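Side-chain contact in acyl-CoA dehydrogenase domain protein Tcur3481 (Thermomonospora curvata, PDB 6WY9), which binds FAD and, as a member of the acyl-CoA dehydrogenase family, probably takes part in the flavin-dependent oxidation of acyl-CoA thioesters: residues E7-L12 against L71-E76. Numbering follows the deposited sequence.
Sequences EELTEL and LCVLLE
Val-73 and Leu-12 form the middle of this contact, each a bump that settles beside the other across two helices running in roughly the same direction. Val-73 branches at CB, so its two methyls spread like a fork over the turn from Leu-9 to Leu-12. With CG1 anti to the backbone N (chi1 169°), that methyl reaches Leu-12 CD2 at 3.8 Å and also rests 3.8 Å from the main-chain O of Leu-9. The other prong, CG2, lies against Leu-9 CD2 at a looser 4.3 Å. A short, forked residue suits this place: its two methyls fill the shallow dip between two leucines three residues apart.

Leu-12 returns the fit. Its CG stands anti to the backbone N (chi1 -166°), which swings the branch point toward the other helix, and CD2, not the extended CD1, does the touching. This methyl enters the groove between Val-73 and Leu-74, 4.0 Å from Leu-74 N and 4.2 Å from Leu-74 CB. Leucine suits the position because it branches one carbon beyond CB and so delivers a methyl as far as the neighbouring backbone; Leu-52 and Val-55 add further apolar contacts to it. Leu-9, partly exposed, closes the side of the interface.

No hydrogen bond crosses between the segments, so shape and apolar burial hold them together. Their axes come within 9.8 Å at a crossing angle of -27°. Beyond Val-73, helix 67-80 turns Leu-71 and Leu-74 to helix 87-100, Cys-72 to helix 215-248 and Leu-75 to both, so it lies between these two helices and helix 5-23 as a buried member of the bundle. The contact is an ordinary apolar helix-helix seam, here joining two helices of the all-helical N-terminal domain of the acyl-CoA dehydrogenase fold, away from the flavin site.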
# COMPACT_ATOMS: atom_id res chain seq x y z
N GLU B 7 1.66 -31.06 -21.94
CA GLU B 7 2.75 -31.14 -22.91
C GLU B 7 2.42 -30.35 -24.17
O GLU B 7 3.30 -29.70 -24.75
CB GLU B 7 3.04 -32.59 -23.25
CG GLU B 7 3.28 -33.46 -22.04
CD GLU B 7 3.32 -34.94 -22.38
OE1 GLU B 7 4.32 -35.40 -22.99
OE2 GLU B 7 2.34 -35.64 -22.06
N GLU B 8 1.16 -30.39 -24.61
CA GLU B 8 0.74 -29.58 -25.74
C GLU B 8 0.82 -28.09 -25.41
O GLU B 8 1.23 -27.29 -26.25
CB GLU B 8 -0.68 -29.94 -26.16
CG GLU B 8 -0.92 -31.43 -26.32
CD GLU B 8 -2.39 -31.78 -26.53
OE1 GLU B 8 -3.04 -31.15 -27.39
OE2 GLU B 8 -2.90 -32.70 -25.85
N LEU B 9 0.43 -27.72 -24.19
CA LEU B 9 0.53 -26.32 -23.78
C LEU B 9 1.99 -25.87 -23.65
O LEU B 9 2.32 -24.72 -23.97
CB LEU B 9 -0.26 -26.11 -22.48
CG LEU B 9 -1.79 -26.20 -22.67
CD1 LEU B 9 -2.56 -25.96 -21.39
CD2 LEU B 9 -2.29 -25.24 -23.74
N THR B 10 2.88 -26.76 -23.22
CA THR B 10 4.30 -26.45 -23.24
C THR B 10 4.81 -26.26 -24.66
O THR B 10 5.52 -25.29 -24.95
CB THR B 10 5.07 -27.57 -22.54
OG1 THR B 10 4.70 -27.59 -21.16
CG2 THR B 10 6.55 -27.33 -22.64
N GLU B 11 4.49 -27.19 -25.56
CA GLU B 11 4.84 -27.00 -26.96
C GLU B 11 4.28 -25.68 -27.48
O GLU B 11 4.98 -24.91 -28.16
CB GLU B 11 4.33 -28.18 -27.80
CG GLU B 11 4.80 -29.53 -27.28
CD GLU B 11 4.41 -30.69 -28.18
OE1 GLU B 11 3.97 -30.46 -29.34
OE2 GLU B 11 4.54 -31.86 -27.74
N LEU B 12 3.01 -25.40 -27.19
CA LEU B 12 2.42 -24.13 -27.59
C LEU B 12 3.28 -22.96 -27.12
O LEU B 12 3.61 -22.05 -27.89
CB LEU B 12 1.01 -24.02 -26.99
CG LEU B 12 0.03 -22.96 -27.49
CD1 LEU B 12 -1.30 -23.26 -26.85
CD2 LEU B 12 0.48 -21.60 -27.09
N LEU B 71 -5.47 -20.26 -25.13
CA LEU B 71 -5.48 -18.83 -25.40
C LEU B 71 -4.65 -18.09 -24.35
O LEU B 71 -3.81 -17.24 -24.68
CB LEU B 71 -6.91 -18.30 -25.43
CG LEU B 71 -6.93 -16.77 -25.61
CD1 LEU B 71 -6.18 -16.33 -26.88
CD2 LEU B 71 -8.38 -16.20 -25.53
N CYS B 72 -4.83 -18.44 -23.08
CA CYS B 72 -4.10 -17.73 -22.03
C CYS B 72 -2.59 -17.99 -22.11
O CYS B 72 -1.79 -17.09 -21.82
CB CYS B 72 -4.66 -18.11 -20.67
SG CYS B 72 -6.32 -17.34 -20.38
N VAL B 73 -2.19 -19.20 -22.51
CA VAL B 73 -0.76 -19.48 -22.67
C VAL B 73 -0.19 -18.61 -23.77
O VAL B 73 0.86 -17.98 -23.61
CB VAL B 73 -0.54 -20.99 -22.94
CG1 VAL B 73 0.89 -21.29 -23.36
CG2 VAL B 73 -0.86 -21.78 -21.70
N LEU B 74 -0.91 -18.51 -24.89
CA LEU B 74 -0.46 -17.66 -25.99
C LEU B 74 -0.43 -16.18 -25.59
O LEU B 74 0.52 -15.46 -25.94
CB LEU B 74 -1.36 -17.85 -27.20
CG LEU B 74 -1.12 -16.95 -28.41
CD1 LEU B 74 0.26 -17.24 -29.09
CD2 LEU B 74 -2.27 -17.08 -29.42
N LEU B 75 -1.47 -15.69 -24.89
CA LEU B 75 -1.51 -14.28 -24.50
C LEU B 75 -0.41 -13.94 -23.51
O LEU B 75 0.08 -12.80 -23.48
CB LEU B 75 -2.90 -13.92 -23.90
CG LEU B 75 -4.04 -13.96 -24.93
CD1 LEU B 75 -5.39 -13.57 -24.31
CD2 LEU B 75 -3.70 -13.09 -26.18
N GLU B 76 -0.10 -14.87 -22.61
CA GLU B 76 0.94 -14.61 -21.64
C GLU B 76 2.29 -14.47 -22.34
O GLU B 76 3.07 -13.54 -22.04
CB GLU B 76 0.98 -15.72 -20.58
CG GLU B 76 2.10 -15.50 -19.59
CD GLU B 76 2.20 -16.57 -18.49
OE1 GLU B 76 1.39 -17.53 -18.48
OE2 GLU B 76 3.10 -16.45 -17.64